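Restriction endonuclease AspBHI (PDB 4OC8) probably binds DNA carrying modified bases and cleaves it, acting as a modification-dependent restriction endonuclease that assembles as a tetramer. Local coordinates at residues A[6-18]-A[175-187]. Numbering follows the deposited sequence.
With PO4 (phosphate ion), chain G.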
loop_
_atom_site.group_PDB
_atom_site.type_symbol
_atom_site.label_atom_id
_atom_site.label_comp_id
_atom_site.label_asym_id
_atom_site.label_seq_id
_atom_site.Cartn_x
_atom_site.Cartn_y
_atom_site.Cartn_z
ATOM N N GLY A 6 -28.236 -33.403 -8.564
ATOM C CA GLY A 6 -29.336 -33.925 -9.354
ATOM C C GLY A 6 -30.476 -32.949 -9.547
ATOM O O GLY A 6 -30.253 -31.759 -9.776
ATOM N N GLU A 7 -31.699 -33.469 -9.454
ATOM C CA GLU A 7 -32.924 -32.686 -9.624
ATOM C C GLU A 7 -32.989 -31.492 -8.670
ATOM O O GLU A 7 -33.753 -30.545 -8.888
ATOM C CB GLU A 7 -34.148 -33.587 -9.428
ATOM C CG GLU A 7 -34.130 -34.376 -8.120
ATOM C CD GLU A 7 -35.280 -35.363 -8.005
ATOM O OE1 GLU A 7 -36.448 -34.952 -8.183
ATOM O OE2 GLU A 7 -35.014 -36.555 -7.737
ATOM N N THR A 8 -32.168 -31.551 -7.622
ATOM C CA THR A 8 -32.022 -30.479 -6.640
ATOM C C THR A 8 -31.765 -29.110 -7.287
ATOM O O THR A 8 -32.106 -28.066 -6.721
ATOM C CB THR A 8 -30.882 -30.810 -5.653
ATOM O OG1 THR A 8 -31.097 -32.115 -5.102
ATOM C CG2 THR A 8 -30.815 -29.795 -4.524
ATOM N N LEU A 9 -31.188 -29.124 -8.487
ATOM C CA LEU A 9 -30.865 -27.897 -9.207
ATOM C C LEU A 9 -32.101 -27.136 -9.693
ATOM O O LEU A 9 -31.994 -26.000 -10.161
ATOM C CB LEU A 9 -29.945 -28.203 -10.386
ATOM C CG LEU A 9 -28.629 -28.896 -10.040
ATOM C CD1 LEU A 9 -27.896 -29.284 -11.310
ATOM C CD2 LEU A 9 -27.766 -27.993 -9.175
ATOM N N GLY A 10 -33.272 -27.758 -9.586
ATOM C CA GLY A 10 -34.511 -27.082 -9.922
ATOM C C GLY A 10 -35.208 -26.515 -8.697
ATOM O O GLY A 10 -36.292 -25.933 -8.799
ATOM N N GLN A 11 -34.579 -26.667 -7.534
ATOM C CA GLN A 11 -35.223 -26.300 -6.276
ATOM C C GLN A 11 -34.379 -25.404 -5.365
ATOM O O GLN A 11 -34.885 -24.430 -4.805
ATOM C CB GLN A 11 -35.658 -27.564 -5.520
ATOM C CG GLN A 11 -36.806 -28.311 -6.189
ATOM C CD GLN A 11 -36.837 -29.784 -5.835
ATOM O OE1 GLN A 11 -35.953 -30.288 -5.138
ATOM N NE2 GLN A 11 -37.858 -30.486 -6.317
ATOM N N VAL A 12 -33.100 -25.736 -5.214
ATOM C CA VAL A 12 -32.233 -25.025 -4.274
ATOM C C VAL A 12 -31.893 -23.592 -4.723
ATOM O O VAL A 12 -31.827 -23.296 -5.914
ATOM C CB VAL A 12 -30.942 -25.837 -3.984
ATOM C CG1 VAL A 12 -30.059 -25.901 -5.217
ATOM C CG2 VAL A 12 -30.180 -25.254 -2.806
ATOM N N ASP A 13 -31.705 -22.702 -3.753
ATOM C CA ASP A 13 -31.298 -21.328 -4.027
ATOM C C ASP A 13 -29.821 -21.239 -4.425
ATOM O O ASP A 13 -29.092 -22.232 -4.386
ATOM C CB ASP A 13 -31.556 -20.447 -2.800
ATOM C CG ASP A 13 -32.995 -19.980 -2.710
ATOM O OD1 ASP A 13 -33.619 -19.810 -3.780
ATOM O OD2 ASP A 13 -33.496 -19.780 -1.576
ATOM N N LEU A 14 -29.389 -20.040 -4.805
ATOM C CA LEU A 14 -27.989 -19.787 -5.130
ATOM C C LEU A 14 -27.223 -19.330 -3.893
ATOM O O LEU A 14 -27.365 -18.187 -3.456
ATOM C CB LEU A 14 -27.871 -18.724 -6.224
ATOM C CG LEU A 14 -28.056 -19.144 -7.683
ATOM C CD1 LEU A 14 -29.478 -19.587 -7.955
ATOM C CD2 LEU A 14 -27.681 -17.994 -8.588
ATOM N N ILE A 15 -26.402 -20.221 -3.344
ATOM C CA ILE A 15 -25.688 -19.967 -2.093
ATOM C C ILE A 15 -24.199 -19.689 -2.330
ATOM O O ILE A 15 -23.525 -20.426 -3.054
ATOM C CB ILE A 15 -25.866 -21.157 -1.121
ATOM C CG1 ILE A 15 -27.357 -21.477 -0.961
ATOM C CG2 ILE A 15 -25.211 -20.867 0.228
ATOM C CD1 ILE A 15 -27.650 -22.914 -0.583
ATOM N N VAL A 16 -23.696 -18.618 -1.725
ATOM C CA VAL A 16 -22.306 -18.208 -1.914
ATOM C C VAL A 16 -21.320 -19.334 -1.608
ATOM O O VAL A 16 -21.353 -19.928 -0.526
ATOM C CB VAL A 16 -21.964 -16.970 -1.068
ATOM C CG1 VAL A 16 -20.470 -16.706 -1.090
ATOM C CG2 VAL A 16 -22.738 -15.762 -1.571
ATOM N N ASP A 17 -20.468 -19.631 -2.585
ATOM C CA ASP A 17 -19.448 -20.677 -2.475
ATOM C C ASP A 17 -20.012 -22.100 -2.370
ATOM O O ASP A 17 -19.307 -23.024 -1.966
ATOM C CB ASP A 17 -18.459 -20.379 -1.341
ATOM C CG ASP A 17 -17.627 -19.131 -1.603
ATOM O OD1 ASP A 17 -17.684 -18.588 -2.728
ATOM O OD2 ASP A 17 -16.902 -18.701 -0.685
ATOM N N ALA A 18 -21.274 -22.278 -2.748
ATOM C CA ALA A 18 -21.854 -23.616 -2.838
ATOM C C ALA A 18 -21.538 -24.231 -4.200
ATOM O O ALA A 18 -21.415 -23.522 -5.202
ATOM C CB ALA A 18 -23.351 -23.574 -2.603
ATOM N N LEU A 175 -21.823 -8.229 -4.214
ATOM C CA LEU A 175 -22.660 -7.635 -3.173
ATOM C C LEU A 175 -22.756 -8.538 -1.945
ATOM O O LEU A 175 -22.689 -9.757 -2.064
ATOM C CB LEU A 175 -24.061 -7.352 -3.715
ATOM C CG LEU A 175 -24.206 -6.161 -4.662
ATOM C CD1 LEU A 175 -25.658 -5.981 -5.079
ATOM C CD2 LEU A 175 -23.673 -4.899 -4.014
ATOM N N ASP A 176 -22.927 -7.934 -0.770
ATOM C CA ASP A 176 -23.055 -8.685 0.484
ATOM C C ASP A 176 -24.418 -9.358 0.634
ATOM O O ASP A 176 -25.298 -8.839 1.312
ATOM C CB ASP A 176 -22.796 -7.792 1.700
ATOM C CG ASP A 176 -22.666 -8.583 2.992
ATOM O OD1 ASP A 176 -22.796 -9.822 2.960
ATOM O OD2 ASP A 176 -22.429 -7.954 4.048
ATOM N N GLU A 177 -24.565 -10.530 0.019
ATOM C CA GLU A 177 -25.761 -11.353 0.147
ATOM C C GLU A 177 -25.344 -12.817 0.187
ATOM O O GLU A 177 -24.662 -13.284 -0.716
ATOM C CB GLU A 177 -26.711 -11.124 -1.033
ATOM C CG GLU A 177 -27.218 -9.693 -1.161
ATOM C CD GLU A 177 -28.207 -9.305 -0.063
ATOM O OE1 GLU A 177 -28.821 -10.206 0.549
ATOM O OE2 GLU A 177 -28.379 -8.090 0.181
ATOM N N ALA A 178 -25.752 -13.542 1.224
ATOM C CA ALA A 178 -25.366 -14.946 1.360
ATOM C C ALA A 178 -26.203 -15.868 0.476
ATOM O O ALA A 178 -25.715 -16.895 0.002
ATOM C CB ALA A 178 -25.441 -15.388 2.813
ATOM N N VAL A 179 -27.465 -15.509 0.262
ATOM C CA VAL A 179 -28.360 -16.344 -0.534
ATOM C C VAL A 179 -29.151 -15.544 -1.565
ATOM O O VAL A 179 -29.817 -14.556 -1.242
ATOM C CB VAL A 179 -29.351 -17.133 0.347
ATOM C CG1 VAL A 179 -30.254 -17.978 -0.523
ATOM C CG2 VAL A 179 -28.606 -18.009 1.351
ATOM N N ILE A 180 -29.070 -15.985 -2.814
ATOM C CA ILE A 180 -29.825 -15.365 -3.891
ATOM C C ILE A 180 -30.980 -16.278 -4.291
ATOM O O ILE A 180 -30.761 -17.388 -4.774
ATOM C CB ILE A 180 -28.933 -15.099 -5.112
ATOM C CG1 ILE A 180 -27.627 -14.433 -4.673
ATOM C CG2 ILE A 180 -29.664 -14.245 -6.125
ATOM C CD1 ILE A 180 -27.826 -13.093 -4.013
ATOM N N PRO A 181 -32.218 -15.814 -4.073
ATOM C CA PRO A 181 -33.419 -16.602 -4.355
ATOM C C PRO A 181 -33.478 -16.990 -5.822
ATOM O O PRO A 181 -33.399 -16.103 -6.670
ATOM C CB PRO A 181 -34.552 -15.620 -4.046
ATOM C CG PRO A 181 -33.962 -14.627 -3.115
ATOM C CD PRO A 181 -32.546 -14.476 -3.557
ATOM N N ARG A 182 -33.615 -18.278 -6.125
ATOM C CA ARG A 182 -33.743 -18.701 -7.516
ATOM C C ARG A 182 -35.065 -18.231 -8.121
ATOM O O ARG A 182 -35.169 -18.057 -9.336
ATOM C CB ARG A 182 -33.571 -20.217 -7.675
ATOM C CG ARG A 182 -34.676 -21.062 -7.070
ATOM C CD ARG A 182 -34.571 -22.507 -7.548
ATOM N NE ARG A 182 -35.166 -22.696 -8.869
ATOM C CZ ARG A 182 -34.606 -23.390 -9.855
ATOM N NH1 ARG A 182 -33.424 -23.964 -9.676
ATOM N NH2 ARG A 182 -35.229 -23.508 -11.021
ATOM N N ALA A 183 -36.063 -18.018 -7.268
ATOM C CA ALA A 183 -37.323 -17.421 -7.697
ATOM C C ALA A 183 -37.079 -16.060 -8.349
ATOM O O ALA A 183 -37.622 -15.765 -9.416
ATOM C CB ALA A 183 -38.262 -17.278 -6.522
ATOM N N TRP A 184 -36.252 -15.238 -7.704
ATOM C CA TRP A 184 -35.913 -13.913 -8.220
ATOM C C TRP A 184 -35.126 -14.016 -9.513
ATOM O O TRP A 184 -35.377 -13.274 -10.470
ATOM C CB TRP A 184 -35.096 -13.129 -7.195
ATOM C CG TRP A 184 -34.733 -11.742 -7.645
ATOM C CD1 TRP A 184 -35.593 -10.710 -7.894
ATOM C CD2 TRP A 184 -33.415 -11.229 -7.880
ATOM N NE1 TRP A 184 -34.893 -9.590 -8.277
ATOM C CE2 TRP A 184 -33.553 -9.883 -8.275
ATOM C CE3 TRP A 184 -32.131 -11.779 -7.799
ATOM C CZ2 TRP A 184 -32.456 -9.078 -8.587
ATOM C CZ3 TRP A 184 -31.043 -10.979 -8.108
ATOM C CH2 TRP A 184 -31.213 -9.644 -8.496
ATOM N N VAL A 185 -34.168 -14.936 -9.532
ATOM C CA VAL A 185 -33.322 -15.137 -10.698
ATOM C C VAL A 185 -34.163 -15.485 -11.917
ATOM O O VAL A 185 -34.059 -14.834 -12.954
ATOM C CB VAL A 185 -32.272 -16.232 -10.454
ATOM C CG1 VAL A 185 -31.517 -16.534 -11.733
ATOM C CG2 VAL A 185 -31.315 -15.797 -9.361
ATOM N N HIS A 186 -35.016 -16.496 -11.776
ATOM C CA HIS A 186 -35.863 -16.936 -12.877
ATOM C C HIS A 186 -36.941 -15.920 -13.250
ATOM O O HIS A 186 -37.296 -15.796 -14.418
ATOM C CB HIS A 186 -36.478 -18.299 -12.567
ATOM C CG HIS A 186 -35.487 -19.423 -12.588
ATOM N ND1 HIS A 186 -35.390 -20.311 -13.638
ATOM C CD2 HIS A 186 -34.544 -19.796 -11.691
ATOM C CE1 HIS A 186 -34.436 -21.188 -13.382
ATOM N NE2 HIS A 186 -33.904 -20.896 -12.208
ATOM N N ALA A 187 -37.448 -15.186 -12.266
ATOM C CA ALA A 187 -38.426 -14.132 -12.543
ATOM C C ALA A 187 -37.825 -13.006 -13.385
ATOM O O ALA A 187 -38.360 -12.660 -14.440
ATOM C CB ALA A 187 -38.999 -13.579 -11.249
HETATM P P PO4 G . -37.644 -20.323 -16.459
HETATM O O1 PO4 G . -38.537 -20.130 -17.664
HETATM O O2 PO4 G . -38.443 -20.888 -15.304
HETATM O O3 PO4 G . -36.523 -21.279 -16.804
HETATM O O4 PO4 G . -37.059 -18.987 -16.062
#
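The guanidinium of R182 lies between G10 O, 3.2 Å from CZ and over the centre of one face, and NE2 of H186, which sits above the opposite face, offset toward the rim. L9 O and V12 O approach the edge; the bond from R182 NH1 to L9 O is weak, and the firmer partner of NH1 is P36 O. R182 reaches the 3-10 segment 7-10 because its CG stands between the backbone N and the carbonyl carbon (chi1 68°) and the chain bends at chi3, which carries CD past V12 O at 3.3 Å. With an alanine in place of R182, the carbonyls of L9 and P36 would probably lose this donor and a gap would open beside H186. That histidine has its NE2 engaged by L37 O, while ND1 bonds weakly to a phosphate probably taken from the crystallisation liquor. At the start of helix 182-189, D13 OD1 accepts from R182 N at 2.8 Å and 165°, on its anti side and 33° out of the carboxylate plane. The backbones then pair through L14 N to I180 O and I180 N to L14 O, the latter at 2.9 Å, followed by V16 N to A178 O at 3.2 Å. L14 and I180 meet through their CB atoms at 3.9 Å and both pack on F136 of strand 133-142; I15 and V179 occupy the other face. This is a two-stranded antiparallel ribbon leading into a helix, joining residues near the N-terminus to those following strand 163-174, in the PUA-clan part of the protein.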